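Local coordinates for protein aminotransferase, class I and II (Erwinia tasmaniensis, PDB 5Z0Q) that belongs to the class I and II aminotransferases, enzymes of the pyridoxal-5'-phosphate-dependent transferase fold, and carries pyridoxal-5'-phosphate in its pocket, at residues Glu159-Leu170 and Phe193-Cys202. Residues are numbered along the deposited sequence; the frame is centred on the assembly and turned at random.
Sequences EDRMSGNEKLLL and FAQRHDLLVC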
loop_
_atom_site.group_PDB
_atom_site.type_symbol
_atom_site.label_atom_id
_atom_site.label_comp_id
_atom_site.label_asym_id
_atom_site.label_seq_id
_atom_site.Cartn_x
_atom_site.Cartn_y
_atom_site.Cartn_z
ATOM N N GLU A 159 -13.734 -34.959 4.591
ATOM C CA GLU A 159 -14.404 -35.106 3.300
ATOM C C GLU A 159 -15.910 -34.920 3.433
ATOM O O GLU A 159 -16.515 -34.113 2.716
ATOM C CB GLU A 159 -14.091 -36.478 2.703
ATOM C CG GLU A 159 -12.684 -36.629 2.154
ATOM C CD GLU A 159 -12.592 -36.267 0.688
ATOM O OE1 GLU A 159 -13.655 -36.097 0.052
ATOM O OE2 GLU A 159 -11.461 -36.157 0.171
ATOM N N ASP A 160 -16.534 -35.663 4.350
ATOM C CA ASP A 160 -17.987 -35.650 4.472
ATOM C C ASP A 160 -18.518 -34.337 5.033
ATOM O O ASP A 160 -19.715 -34.060 4.898
ATOM C CB ASP A 160 -18.440 -36.822 5.343
ATOM C CG ASP A 160 -17.980 -38.160 4.795
ATOM O OD1 ASP A 160 -18.261 -38.447 3.612
ATOM O OD2 ASP A 160 -17.325 -38.918 5.542
ATOM N N ARG A 161 -17.665 -33.525 5.657
ATOM C CA ARG A 161 -18.082 -32.208 6.118
ATOM C C ARG A 161 -18.158 -31.185 4.993
ATOM O O ARG A 161 -18.603 -30.058 5.233
ATOM C CB ARG A 161 -17.133 -31.697 7.206
ATOM C CG ARG A 161 -17.531 -32.095 8.618
ATOM C CD ARG A 161 -16.532 -31.583 9.643
ATOM N NE ARG A 161 -16.265 -30.154 9.489
ATOM C CZ ARG A 161 -17.002 -29.193 10.037
ATOM N NH1 ARG A 161 -18.062 -29.500 10.773
ATOM N NH2 ARG A 161 -16.681 -27.920 9.845
ATOM N N MET A 162 -17.745 -31.548 3.782
ATOM C CA MET A 162 -17.764 -30.623 2.663
ATOM C C MET A 162 -19.144 -30.597 2.009
ATOM O O MET A 162 -20.013 -31.429 2.287
ATOM C CB MET A 162 -16.686 -30.996 1.649
ATOM C CG MET A 162 -15.292 -31.064 2.249
ATOM S SD MET A 162 -14.007 -31.433 1.044
ATOM C CE MET A 162 -13.947 -29.904 0.115
ATOM N N SER A 163 -19.341 -29.618 1.126
ATOM C CA SER A 163 -20.638 -29.396 0.503
ATOM C C SER A 163 -20.581 -29.293 -1.014
ATOM O O SER A 163 -21.631 -29.120 -1.641
ATOM C CB SER A 163 -21.284 -28.121 1.066
ATOM O OG SER A 163 -21.329 -28.151 2.482
ATOM N N GLY A 164 -19.399 -29.394 -1.620
ATOM C CA GLY A 164 -19.244 -29.216 -3.045
ATOM C C GLY A 164 -19.054 -27.780 -3.489
ATOM O O GLY A 164 -18.583 -27.551 -4.609
ATOM N N ASN A 165 -19.408 -26.809 -2.647
ATOM C CA ASN A 165 -19.205 -25.401 -2.962
ATOM C C ASN A 165 -17.760 -24.953 -2.790
ATOM O O ASN A 165 -17.424 -23.839 -3.200
ATOM C CB ASN A 165 -20.107 -24.527 -2.084
ATOM C CG ASN A 165 -21.570 -24.627 -2.466
ATOM O OD1 ASN A 165 -21.988 -25.572 -3.134
ATOM N ND2 ASN A 165 -22.358 -23.644 -2.044
ATOM N N GLU A 166 -16.907 -25.783 -2.199
ATOM C CA GLU A 166 -15.539 -25.379 -1.913
ATOM C C GLU A 166 -14.776 -25.120 -3.206
ATOM O O GLU A 166 -14.983 -25.800 -4.214
ATOM C CB GLU A 166 -14.836 -26.452 -1.081
ATOM C CG GLU A 166 -15.410 -26.640 0.328
ATOM C CD GLU A 166 -16.776 -27.302 0.344
ATOM O OE1 GLU A 166 -17.721 -26.707 0.904
ATOM O OE2 GLU A 166 -16.905 -28.414 -0.210
ATOM N N LYS A 167 -13.888 -24.125 -3.174
ATOM C CA LYS A 167 -13.215 -23.685 -4.391
ATOM C C LYS A 167 -11.763 -23.287 -4.146
ATOM O O LYS A 167 -10.895 -23.559 -4.982
ATOM C CB LYS A 167 -13.981 -22.515 -5.013
ATOM C CG LYS A 167 -13.366 -21.960 -6.290
ATOM C CD LYS A 167 -13.242 -23.026 -7.365
ATOM C CE LYS A 167 -13.345 -22.413 -8.755
ATOM N NZ LYS A 167 -12.469 -21.217 -8.908
ATOM N N LEU A 168 -11.484 -22.645 -3.014
ATOM C CA LEU A 168 -10.162 -22.099 -2.727
ATOM C C LEU A 168 -9.650 -22.676 -1.417
ATOM O O LEU A 168 -10.295 -22.527 -0.375
ATOM C CB LEU A 168 -10.206 -20.571 -2.664
ATOM C CG LEU A 168 -8.890 -19.842 -2.388
ATOM C CD1 LEU A 168 -7.843 -20.199 -3.429
ATOM C CD2 LEU A 168 -9.115 -18.338 -2.348
ATOM N N LEU A 169 -8.490 -23.326 -1.470
ATOM C CA LEU A 169 -7.850 -23.903 -0.294
ATOM C C LEU A 169 -6.772 -22.948 0.203
ATOM O O LEU A 169 -5.840 -22.619 -0.538
ATOM C CB LEU A 169 -7.250 -25.271 -0.614
ATOM C CG LEU A 169 -6.412 -25.910 0.497
ATOM C CD1 LEU A 169 -7.267 -26.197 1.721
ATOM C CD2 LEU A 169 -5.733 -27.177 0.003
ATOM N N LEU A 170 -6.895 -22.513 1.455
ATOM C CA LEU A 170 -5.959 -21.571 2.059
ATOM C C LEU A 170 -5.009 -22.342 2.970
ATOM O O LEU A 170 -5.418 -22.840 4.025
ATOM C CB LEU A 170 -6.709 -20.488 2.832
ATOM C CG LEU A 170 -7.727 -19.666 2.041
ATOM C CD1 LEU A 170 -8.375 -18.623 2.931
ATOM C CD2 LEU A 170 -7.074 -19.010 0.839
ATOM N N PHE A 193 -5.654 -33.748 -1.914
ATOM C CA PHE A 193 -6.958 -33.251 -1.492
ATOM C C PHE A 193 -7.446 -32.141 -2.413
ATOM O O PHE A 193 -8.639 -32.066 -2.728
ATOM C CB PHE A 193 -6.889 -32.759 -0.046
ATOM C CG PHE A 193 -8.160 -32.123 0.443
ATOM C CD1 PHE A 193 -9.222 -32.904 0.868
ATOM C CD2 PHE A 193 -8.289 -30.745 0.490
ATOM C CE1 PHE A 193 -10.390 -32.323 1.323
ATOM C CE2 PHE A 193 -9.456 -30.158 0.944
ATOM C CZ PHE A 193 -10.507 -30.949 1.362
ATOM N N ALA A 194 -6.536 -31.270 -2.856
ATOM C CA ALA A 194 -6.924 -30.193 -3.760
ATOM C C ALA A 194 -7.329 -30.735 -5.125
ATOM O O ALA A 194 -8.264 -30.223 -5.749
ATOM C CB ALA A 194 -5.783 -29.185 -3.897
ATOM N N GLN A 195 -6.642 -31.775 -5.604
ATOM C CA GLN A 195 -6.958 -32.329 -6.917
ATOM C C GLN A 195 -8.271 -33.103 -6.893
ATOM O O GLN A 195 -9.086 -32.980 -7.815
ATOM C CB GLN A 195 -5.817 -33.228 -7.393
ATOM C CG GLN A 195 -4.490 -32.510 -7.564
ATOM C CD GLN A 195 -3.335 -33.470 -7.759
ATOM O OE1 GLN A 195 -3.495 -34.684 -7.633
ATOM N NE2 GLN A 195 -2.161 -32.931 -8.069
ATOM N N ARG A 196 -8.489 -33.907 -5.850
ATOM C CA ARG A 196 -9.712 -34.697 -5.756
ATOM C C ARG A 196 -10.954 -33.813 -5.737
ATOM O O ARG A 196 -12.016 -34.222 -6.221
ATOM C CB ARG A 196 -9.657 -35.585 -4.511
ATOM C CG ARG A 196 -10.941 -36.341 -4.202
ATOM C CD ARG A 196 -10.733 -37.397 -3.119
ATOM N NE ARG A 196 -10.149 -36.849 -1.896
ATOM C CZ ARG A 196 -8.869 -36.973 -1.556
ATOM N NH1 ARG A 196 -8.029 -37.627 -2.348
ATOM N NH2 ARG A 196 -8.426 -36.440 -0.425
ATOM N N HIS A 197 -10.840 -32.599 -5.203
ATOM C CA HIS A 197 -11.948 -31.657 -5.171
ATOM C C HIS A 197 -11.769 -30.498 -6.140
ATOM O O HIS A 197 -12.631 -29.613 -6.188
ATOM C CB HIS A 197 -12.142 -31.121 -3.747
ATOM C CG HIS A 197 -12.494 -32.180 -2.750
ATOM N ND1 HIS A 197 -13.788 -32.605 -2.541
ATOM C CD2 HIS A 197 -11.719 -32.909 -1.912
ATOM C CE1 HIS A 197 -13.796 -33.547 -1.615
ATOM N NE2 HIS A 197 -12.552 -33.749 -1.216
ATOM N N ASP A 198 -10.686 -30.489 -6.917
ATOM C CA ASP A 198 -10.384 -29.437 -7.887
ATOM C C ASP A 198 -10.503 -28.052 -7.244
ATOM O O ASP A 198 -11.393 -27.257 -7.544
ATOM C CB ASP A 198 -11.278 -29.563 -9.124
ATOM C CG ASP A 198 -10.491 -29.915 -10.374
ATOM O OD1 ASP A 198 -9.813 -30.965 -10.374
ATOM O OD2 ASP A 198 -10.545 -29.142 -11.356
ATOM N N LEU A 199 -9.568 -27.797 -6.335
ATOM C CA LEU A 199 -9.512 -26.554 -5.586
ATOM C C LEU A 199 -8.294 -25.739 -5.999
ATOM O O LEU A 199 -7.276 -26.287 -6.434
ATOM C CB LEU A 199 -9.453 -26.818 -4.079
ATOM C CG LEU A 199 -10.565 -27.655 -3.449
ATOM C CD1 LEU A 199 -10.336 -27.795 -1.953
ATOM C CD2 LEU A 199 -11.921 -27.038 -3.732
ATOM N N LEU A 200 -8.410 -24.424 -5.859
ATOM C CA LEU A 200 -7.266 -23.534 -5.972
ATOM C C LEU A 200 -6.609 -23.381 -4.605
ATOM O O LEU A 200 -7.278 -23.403 -3.568
ATOM C CB LEU A 200 -7.691 -22.173 -6.520
ATOM C CG LEU A 200 -8.252 -22.193 -7.943
ATOM C CD1 LEU A 200 -8.823 -20.837 -8.324
ATOM C CD2 LEU A 200 -7.175 -22.621 -8.930
ATOM N N VAL A 201 -5.288 -23.236 -4.609
ATOM C CA VAL A 201 -4.500 -23.221 -3.383
ATOM C C VAL A 201 -3.843 -21.858 -3.230
ATOM O O VAL A 201 -3.301 -21.307 -4.193
ATOM C CB VAL A 201 -3.441 -24.342 -3.378
ATOM C CG1 VAL A 201 -2.685 -24.353 -2.061
ATOM C CG2 VAL A 201 -4.099 -25.686 -3.634
ATOM N N CYS A 202 -3.902 -21.313 -2.018
ATOM C CA CYS A 202 -3.214 -20.071 -1.666
ATOM C C CYS A 202 -2.290 -20.387 -0.497
ATOM O O CYS A 202 -2.735 -20.479 0.651
ATOM C CB CYS A 202 -4.205 -18.964 -1.320
ATOM S SG CYS A 202 -3.439 -17.371 -0.934
#
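The carboxylate of Glu159 reaches the C-terminal part of helix 184-197, where OE2 accepts from two side chains at once. Arg196 NE meets this oxygen in a salt bridge, on its syn side but tilted 27° from the carboxylate plane, and His197 NE2 donates to OE2 over 3.0 Å from above the opposite face. That double grip fixes the rotation of the acid; Arg196 also pairs with Asp156. Met162 lays its sulfur on one face of the His197 imidazole, SD 3.6 Å from the ring centroid, and CE follows over the same face because the chain bends at chi3 (71°). The same SD meets Phe193 CZ obliquely, a Met-aromatic contact. After the type I turn Glu159-Met162, the Glu166 carboxylate holds the Ser163-Gly164 backbone, OE2 accepting from both amides from opposite faces of its plane.

Further along, strands 166-170 and 200-202 run parallel. Leu200 N donates to Lys167 O (2.8 Å), Leu169 N to Leu200 O, and Cys202 N to Leu169 O (2.8 Å). Leu169 faces the helix, its CD2 near Ala194 CB and at the edge of the Phe193 ring, while Leu199 CD1 packs on its CB. On the other face, Leu168 CD1 lies against Leu200 CB, and Leu170 CD2 against Cys202 CB (3.6 Å); Leu168, Leu200 and Cys202 pack on helix 101-111. A Schellman motif at Asp198 turns the chain from helix to strand, closing a beta-alpha-beta unit in the large mixed sheet of the PLP-binding aminotransferase fold.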